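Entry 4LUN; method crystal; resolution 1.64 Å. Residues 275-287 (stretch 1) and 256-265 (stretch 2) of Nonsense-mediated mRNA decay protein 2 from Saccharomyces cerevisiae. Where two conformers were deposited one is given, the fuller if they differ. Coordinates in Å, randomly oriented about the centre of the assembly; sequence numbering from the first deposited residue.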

ATOM      1  N   ARG A 275      18.035 -34.425  17.841  1.00 22.91           N
ATOM      2  CA  ARG A 275      17.388 -34.221  16.550  1.00 20.83           C
ATOM      3  C   ARG A 275      16.755 -35.509  16.043  1.00 27.15           C
ATOM      4  O   ARG A 275      17.195 -36.605  16.371  1.00 23.86           O
ATOM      5  CB  ARG A 275      18.388 -33.708  15.508  1.00 27.46           C
ATOM      6  CG  ARG A 275      19.059 -32.389  15.865  1.00 25.50           C
ATOM      7  CD  ARG A 275      18.066 -31.268  16.108  1.00 28.19           C
ATOM      8  NE  ARG A 275      17.481 -30.747  14.870  1.00 29.54           N
ATOM      9  CZ  ARG A 275      16.748 -29.639  14.802  1.00 26.34           C
ATOM     10  NH1 ARG A 275      16.521 -28.922  15.893  1.00 30.56           N
ATOM     11  NH2 ARG A 275      16.258 -29.235  13.641  1.00 32.06           N
ATOM     12  N   ASP A 276      15.724 -35.351  15.223  1.00 21.19           N
ATOM     13  CA  ASP A 276      15.010 -36.456  14.606  1.00 22.68           C
ATOM     14  C   ASP A 276      14.221 -35.836  13.461  1.00 20.56           C
ATOM     15  O   ASP A 276      14.221 -34.614  13.301  1.00 18.57           O
ATOM     16  CB  ASP A 276      14.067 -37.123  15.612  1.00 21.41           C
ATOM     17  CG  ASP A 276      13.180 -36.121  16.335  1.00 21.25           C
ATOM     18  OD1 ASP A 276      12.366 -35.474  15.662  1.00 18.60           O
ATOM     19  OD2 ASP A 276      13.284 -36.000  17.578  1.00 20.98           O
ATOM     20  N   GLU A 277      13.530 -36.662  12.680  1.00 20.93           N
ATOM     21  CA  GLU A 277      12.860 -36.172  11.480  1.00 23.76           C
ATOM     22  C   GLU A 277      11.709 -35.215  11.796  1.00 20.70           C
ATOM     23  O   GLU A 277      11.342 -34.382  10.961  1.00 21.74           O
ATOM     24  CB  GLU A 277      12.321 -37.345  10.670  1.00 24.91           C
ATOM     25  CG  GLU A 277      11.144 -38.028  11.338  1.00 29.49           C
ATOM     26  CD  GLU A 277      10.818 -39.367  10.726  1.00 28.24           C
ATOM     27  OE1 GLU A 277      11.243 -40.390  11.299  1.00 34.10           O
ATOM     28  OE2 GLU A 277      10.135 -39.393   9.683  1.00 33.42           O
ATOM     29  N   TYR A 278      11.148 -35.332  13.000  1.00 17.64           N
ATOM     30  CA  TYR A 278       9.986 -34.518  13.360  1.00 16.56           C
ATOM     31  C   TYR A 278      10.386 -33.076  13.655  1.00 19.66           C
ATOM     32  O   TYR A 278       9.749 -32.140  13.183  1.00 17.49           O
ATOM     33  CB  TYR A 278       9.239 -35.141  14.541  1.00 16.12           C
ATOM     34  CG  TYR A 278       8.853 -36.576  14.271  1.00 15.08           C
ATOM     35  CD1 TYR A 278       7.894 -36.875  13.308  1.00 20.12           C
ATOM     36  CD2 TYR A 278       9.474 -37.624  14.937  1.00 21.62           C
ATOM     37  CE1 TYR A 278       7.548 -38.177  13.034  1.00 26.41           C
ATOM     38  CE2 TYR A 278       9.128 -38.938  14.666  1.00 21.73           C
ATOM     39  CZ  TYR A 278       8.169 -39.200  13.713  1.00 25.24           C
ATOM     40  OH  TYR A 278       7.821 -40.506  13.443  1.00 29.00           O
ATOM     41  N   VAL A 279      11.464 -32.890  14.413  1.00 18.17           N
ATOM     42  CA  VAL A 279      11.885 -31.524  14.712  1.00 16.25           C
ATOM     43  C   VAL A 279      12.482 -30.833  13.482  1.00 19.18           C
ATOM     44  O   VAL A 279      12.396 -29.613  13.344  1.00 16.59           O
ATOM     45  CB  VAL A 279      12.808 -31.445  15.970  1.00 19.44           C
ATOM     46  CG1 VAL A 279      14.129 -32.178  15.738  1.00 19.91           C
ATOM     47  CG2 VAL A 279      13.037 -29.989  16.366  1.00 20.57           C
ATOM     48  N   GLU A 280      13.053 -31.612  12.564  1.00 19.56           N
ATOM     49  CA  GLU A 280      13.544 -31.035  11.317  1.00 23.09           C
ATOM     50  C   GLU A 280      12.419 -30.446  10.469  1.00 20.06           C
ATOM     51  O   GLU A 280      12.567 -29.368   9.885  1.00 21.26           O
ATOM     52  CB  GLU A 280      14.340 -32.063  10.509  1.00 26.91           C
ATOM     53  CG  GLU A 280      15.601 -32.580  11.200  1.00 33.52           C
ATOM     54  CD  GLU A 280      16.606 -31.485  11.545  1.00 36.03           C
ATOM     55  OE1 GLU A 280      16.537 -30.371  10.972  1.00 41.03           O
ATOM     56  OE2 GLU A 280      17.477 -31.749  12.400  1.00 35.32           O
ATOM     57  N   GLU A 281      11.294 -31.148  10.399  1.00 18.59           N
ATOM     58  CA  GLU A 281      10.149 -30.625   9.657  1.00 19.05           C
ATOM     59  C   GLU A 281       9.505 -29.474  10.429  1.00 15.85           C
ATOM     60  O   GLU A 281       9.064 -28.478   9.857  1.00 18.46           O
ATOM     61  CB  GLU A 281       9.120 -31.723   9.384  1.00 21.59           C
ATOM     62  CG  GLU A 281       7.975 -31.229   8.509  1.00 22.36           C
ATOM     63  CD  GLU A 281       7.030 -32.332   8.060  1.00 43.28           C
ATOM     64  OE1 GLU A 281       7.350 -33.527   8.255  1.00 37.35           O
ATOM     65  OE2 GLU A 281       5.959 -31.992   7.504  1.00 48.05           O
ATOM     66  N   TYR A 282       9.453 -29.630  11.745  1.00 17.39           N
ATOM     67  CA  TYR A 282       8.926 -28.600  12.641  1.00 16.24           C
ATOM     68  C   TYR A 282       9.636 -27.271  12.412  1.00 17.79           C
ATOM     69  O   TYR A 282       8.999 -26.221  12.320  1.00 18.70           O
ATOM     70  CB  TYR A 282       9.139 -29.071  14.087  1.00 16.83           C
ATOM     71  CG  TYR A 282       8.833 -28.037  15.150  1.00 17.53           C
ATOM     72  CD1 TYR A 282       7.548 -27.911  15.667  1.00 16.65           C
ATOM     73  CD2 TYR A 282       9.840 -27.217  15.661  1.00 17.00           C
ATOM     74  CE1 TYR A 282       7.267 -26.973  16.650  1.00 17.96           C
ATOM     75  CE2 TYR A 282       9.573 -26.285  16.639  1.00 21.71           C
ATOM     76  CZ  TYR A 282       8.288 -26.168  17.138  1.00 19.90           C
ATOM     77  OH  TYR A 282       8.023 -25.239  18.124  1.00 20.66           O
ATOM     78  N   ASP A 283      10.963 -27.318  12.324  1.00 18.20           N
ATOM     79  CA  ASP A 283      11.767 -26.105  12.151  1.00 20.01           C
ATOM     80  C   ASP A 283      11.413 -25.337  10.872  1.00 21.78           C
ATOM     81  O   ASP A 283      11.464 -24.108  10.843  1.00 23.26           O
ATOM     82  CB  ASP A 283      13.263 -26.440  12.173  1.00 17.88           C
ATOM     83  CG  ASP A 283      13.805 -26.632  13.580  1.00 30.05           C
ATOM     84  OD1 ASP A 283      13.065 -26.376  14.552  1.00 28.43           O
ATOM     85  OD2 ASP A 283      14.986 -27.025  13.719  1.00 30.32           O
ATOM     86  N   LYS A 284      11.032 -26.066   9.830  1.00 19.44           N
ATOM     87  CA  LYS A 284      10.603 -25.453   8.573  1.00 23.57           C
ATOM     88  C   LYS A 284       9.221 -24.812   8.649  1.00 23.36           C
ATOM     89  O   LYS A 284       8.958 -23.822   7.971  1.00 26.71           O
ATOM     90  CB  LYS A 284      10.601 -26.488   7.442  1.00 30.21           C
ATOM     91  CG  LYS A 284      11.976 -26.998   7.051  1.00 31.32           C
ATOM     92  CD  LYS A 284      11.881 -27.908   5.828  1.00 43.22           C
ATOM     93  CE  LYS A 284      13.236 -28.486   5.444  1.00 41.44           C
ATOM     94  NZ  LYS A 284      13.447 -29.840   6.024  1.00 46.77           N
ATOM     95  N   LEU A 285       8.333 -25.384   9.459  1.00 18.47           N
ATOM     96  CA  LEU A 285       6.965 -24.893   9.548  1.00 19.32           C
ATOM     97  C   LEU A 285       6.780 -23.794  10.580  1.00 18.80           C
ATOM     98  O   LEU A 285       5.902 -22.945  10.433  1.00 19.57           O
ATOM     99  CB  LEU A 285       6.009 -26.036   9.882  1.00 21.02           C
ATOM    100  CG  LEU A 285       5.624 -26.963   8.738  1.00 26.21           C
ATOM    101  CD1 LEU A 285       4.702 -28.054   9.266  1.00 26.29           C
ATOM    102  CD2 LEU A 285       4.947 -26.161   7.622  1.00 30.31           C
ATOM    103  N   LEU A 286       7.586 -23.823  11.636  1.00 17.82           N
ATOM    104  CA  LEU A 286       7.364 -22.912  12.763  1.00 18.46           C
ATOM    105  C   LEU A 286       7.332 -21.417  12.396  1.00 19.89           C
ATOM    106  O   LEU A 286       6.415 -20.700  12.823  1.00 17.63           O
ATOM    107  CB  LEU A 286       8.359 -23.188  13.902  1.00 17.90           C
ATOM    108  CG  LEU A 286       8.171 -22.313  15.150  1.00 20.69           C
ATOM    109  CD1 LEU A 286       6.839 -22.573  15.831  1.00 18.81           C
ATOM    110  CD2 LEU A 286       9.310 -22.483  16.138  1.00 22.80           C
ATOM    111  N   PRO A 287       8.300 -20.936  11.591  1.00 18.49           N
ATOM    112  CA  PRO A 287       8.251 -19.513  11.235  1.00 18.60           C
ATOM    113  C   PRO A 287       6.986 -19.141  10.466  1.00 19.65           C
ATOM    114  O   PRO A 287       6.492 -18.022  10.609  1.00 18.98           O
ATOM    115  CB  PRO A 287       9.481 -19.335  10.331  1.00 22.93           C
ATOM    116  CG  PRO A 287      10.376 -20.440  10.676  1.00 25.86           C
ATOM    117  CD  PRO A 287       9.486 -21.593  11.013  1.00 20.51           C
TER
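Stretch 2, residues 256-265: KVNKLQREHQ

Helical hairpins illustrate a general rule of packing: neighbouring helices that run in opposing directions mesh side chain into groove, and a polar contact may add to the packing. In this example stretch 2, residues 256-265, is helical throughout, with regular backbone bonds such as His 264 N to Leu 260 O at 3.0 Å. It lies against the helix of residues 277-287 in a roughly antiparallel sense, the N-to-C directions making an angle of 150° (signed crossing angle -150°) and the axes approaching to 8.0 Å. The nearest CA atoms across the pair are those of Tyr 278 and Leu 260, 5.2 Å apart.

Apolar packing centres on Leu 260, a knob in the hole formed by Tyr 278, Glu 281, Tyr 282 and Leu 285. Leu 260 CD1 lies 3.8 Å from both Leu 285 CD1 and Glu 281 CG, while Leu 260 CB is 4.1 Å from Tyr 282 CB. One turn earlier, Val 257 continues the seam: its CG1 meets Leu 285 CB at 3.9 Å, and its CB lies 4.0 Å from Tyr 282 CE1.

Two rings receive aliphatic carbons over a face, and the helices exchange roles in doing so. Glu 263 CB sits 3.7 Å from the centroid of the Tyr 278 ring, a CH-pi contact; reciprocally, Val 279 CB stands 3.6 Å from the centroid of the His 264 ring.

The polar contact is a hydrogen bond at the start of the 277-287 helix. His 264 ND1 donates to Asp 276 OD2 at 2.6 Å, nearly linearly at 168°. Asp 276 is also the N-cap: its OD1 accepts from Val 279 N at 3.0 Å and, weakly, from Tyr 278 N at 2.9 Å. One carboxylate thus caps its own helix and ties it to the neighbouring one.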

ATOM      1  N   LYS A 256      -0.366 -28.976  12.754  1.00 15.44           N
ATOM      2  CA  LYS A 256       0.882 -29.585  12.271  1.00 16.43           C
ATOM      3  C   LYS A 256       2.075 -29.350  13.192  1.00 17.30           C
ATOM      4  O   LYS A 256       2.845 -30.279  13.462  1.00 17.27           O
ATOM      5  CB  LYS A 256       1.246 -29.086  10.870  1.00 20.30           C
ATOM      6  CG  LYS A 256       0.305 -29.513   9.759  1.00 23.33           C
ATOM      7  CD  LYS A 256       0.835 -29.017   8.407  1.00 31.93           C
ATOM      8  CE  LYS A 256      -0.113 -29.376   7.265  1.00 45.74           C
ATOM      9  NZ  LYS A 256      -0.020 -28.405   6.130  1.00 48.47           N
ATOM     10  N   VAL A 257       2.276 -28.115  13.654  1.00 16.19           N
ATOM     11  CA  VAL A 257       3.441 -27.881  14.504  1.00 14.47           C
ATOM     12  C   VAL A 257       3.317 -28.578  15.868  1.00 15.30           C
ATOM     13  O   VAL A 257       4.301 -29.073  16.407  1.00 15.97           O
ATOM     14  CB  VAL A 257       3.823 -26.385  14.677  1.00 15.98           C
ATOM     15  CG1 VAL A 257       4.143 -25.736  13.326  1.00 19.99           C
ATOM     16  CG2 VAL A 257       2.747 -25.605  15.431  1.00 18.11           C
ATOM     17  N   ASN A 258       2.107 -28.616  16.409  0.84 15.09           N
ATOM     18  CA  ASN A 258       1.910 -29.327  17.667  0.84 15.42           C
ATOM     19  C   ASN A 258       2.123 -30.837  17.535  0.84 15.53           C
ATOM     20  O   ASN A 258       2.721 -31.453  18.402  0.84 16.86           O
ATOM     21  CB  ASN A 258       0.556 -28.983  18.293  0.84 16.64           C
ATOM     22  CG  ASN A 258       0.578 -27.643  19.022  0.84 19.36           C
ATOM     23  OD1 ASN A 258       1.403 -27.408  19.904  0.84 25.15           O
ATOM     24  ND2 ASN A 258      -0.328 -26.764  18.650  0.84 28.10           N
ATOM     25  N   LYS A 259       1.672 -31.411  16.423  1.00 15.37           N
ATOM     26  CA  LYS A 259       1.851 -32.838  16.170  1.00 18.11           C
ATOM     27  C   LYS A 259       3.334 -33.175  16.036  1.00 16.00           C
ATOM     28  O   LYS A 259       3.820 -34.152  16.624  1.00 16.79           O
ATOM     29  CB  LYS A 259       1.155 -33.269  14.886  1.00 18.39           C
ATOM     30  CG  LYS A 259       1.153 -34.778  14.734  1.00 28.83           C
ATOM     31  CD  LYS A 259       1.249 -35.207  13.288  1.00 42.71           C
ATOM     32  CE  LYS A 259       1.242 -36.721  13.196  1.00 49.32           C
ATOM     33  NZ  LYS A 259      -0.019 -37.280  13.762  1.00 48.66           N
ATOM     34  N   LEU A 260       4.050 -32.372  15.256  1.00 15.05           N
ATOM     35  CA  LEU A 260       5.484 -32.612  15.054  1.00 15.17           C
ATOM     36  C   LEU A 260       6.263 -32.431  16.342  1.00 15.41           C
ATOM     37  O   LEU A 260       7.160 -33.220  16.648  1.00 15.02           O
ATOM     38  CB  LEU A 260       6.053 -31.708  13.962  1.00 12.96           C
ATOM     39  CG  LEU A 260       5.506 -32.013  12.568  1.00 18.28           C
ATOM     40  CD1 LEU A 260       5.825 -30.890  11.601  1.00 15.37           C
ATOM     41  CD2 LEU A 260       6.115 -33.320  12.100  1.00 18.54           C
ATOM     42  N   GLN A 261       5.908 -31.400  17.110  1.00 13.72           N
ATOM     43  CA  GLN A 261       6.563 -31.174  18.389  1.00 14.89           C
ATOM     44  C   GLN A 261       6.333 -32.347  19.348  1.00 17.29           C
ATOM     45  O   GLN A 261       7.255 -32.805  20.048  1.00 13.84           O
ATOM     46  CB  GLN A 261       6.065 -29.872  19.010  1.00 15.21           C
ATOM     47  CG  GLN A 261       6.672 -29.624  20.378  1.00 15.94           C
ATOM     48  CD  GLN A 261       6.138 -28.369  21.039  1.00 17.58           C
ATOM     49  OE1 GLN A 261       4.938 -28.244  21.283  1.00 19.52           O
ATOM     50  NE2 GLN A 261       7.037 -27.434  21.341  1.00 20.37           N
ATOM     51  N   ARG A 262       5.108 -32.868  19.361  1.00 13.60           N
ATOM     52  CA  ARG A 262       4.776 -33.972  20.257  1.00 15.57           C
ATOM     53  C   ARG A 262       5.563 -35.214  19.882  1.00 15.42           C
ATOM     54  O   ARG A 262       6.118 -35.880  20.750  1.00 14.36           O
ATOM     55  CB  ARG A 262       3.276 -34.269  20.225  1.00 18.74           C
ATOM     56  CG  ARG A 262       2.433 -33.259  20.985  1.00 24.63           C
ATOM     57  CD  ARG A 262       0.953 -33.557  20.810  1.00 27.59           C
ATOM     58  NE  ARG A 262       0.514 -34.626  21.697  1.00 32.26           N
ATOM     59  CZ  ARG A 262       0.115 -34.423  22.950  1.00 40.90           C
ATOM     60  NH1 ARG A 262       0.101 -33.192  23.445  1.00 34.01           N
ATOM     61  NH2 ARG A 262      -0.268 -35.445  23.704  1.00 38.00           N
ATOM     62  N   GLU A 263       5.630 -35.519  18.588  1.00 15.93           N
ATOM     63  CA  GLU A 263       6.396 -36.688  18.158  1.00 16.52           C
ATOM     64  C   GLU A 263       7.889 -36.540  18.462  1.00 17.25           C
ATOM     65  O   GLU A 263       8.524 -37.511  18.867  1.00 17.49           O
ATOM     66  CB  GLU A 263       6.183 -36.986  16.668  1.00 16.76           C
ATOM     67  CG  GLU A 263       4.782 -37.484  16.334  1.00 26.21           C
ATOM     68  CD  GLU A 263       4.333 -38.651  17.210  1.00 26.01           C
ATOM     69  OE1 GLU A 263       5.109 -39.612  17.394  1.00 30.93           O
ATOM     70  OE2 GLU A 263       3.195 -38.602  17.726  1.00 36.98           O
ATOM     71  N   HIS A 264       8.427 -35.332  18.280  1.00 15.15           N
ATOM     72  CA  HIS A 264       9.833 -35.047  18.582  1.00 13.25           C
ATOM     73  C   HIS A 264      10.087 -35.273  20.078  1.00 16.08           C
ATOM     74  O   HIS A 264      11.092 -35.879  20.489  1.00 17.77           O
ATOM     75  CB  HIS A 264      10.177 -33.603  18.182  1.00 12.46           C
ATOM     76  CG  HIS A 264      11.422 -33.077  18.826  1.00 15.55           C
ATOM     77  ND1 HIS A 264      12.642 -33.707  18.702  1.00 17.45           N
ATOM     78  CD2 HIS A 264      11.636 -31.997  19.613  1.00 22.47           C
ATOM     79  CE1 HIS A 264      13.552 -33.039  19.389  1.00 22.73           C
ATOM     80  NE2 HIS A 264      12.969 -31.993  19.947  1.00 21.26           N
ATOM     81  N   GLN A 265       9.170 -34.775  20.895  1.00 15.25           N
ATOM     82  CA  GLN A 265       9.349 -34.870  22.331  1.00 13.22           C
ATOM     83  C   GLN A 265       9.286 -36.307  22.806  1.00 19.65           C
ATOM     84  O   GLN A 265      10.057 -36.696  23.671  1.00 19.61           O
ATOM     85  CB  GLN A 265       8.328 -34.000  23.056  1.00 16.35           C
ATOM     86  CG  GLN A 265       8.666 -32.521  22.935  1.00 19.04           C
ATOM     87  CD  GLN A 265       7.521 -31.630  23.368  1.00 23.54           C
ATOM     88  OE1 GLN A 265       6.362 -32.054  23.398  1.00 27.64           O
ATOM     89  NE2 GLN A 265       7.836 -30.374  23.683  1.00 28.64           N
TER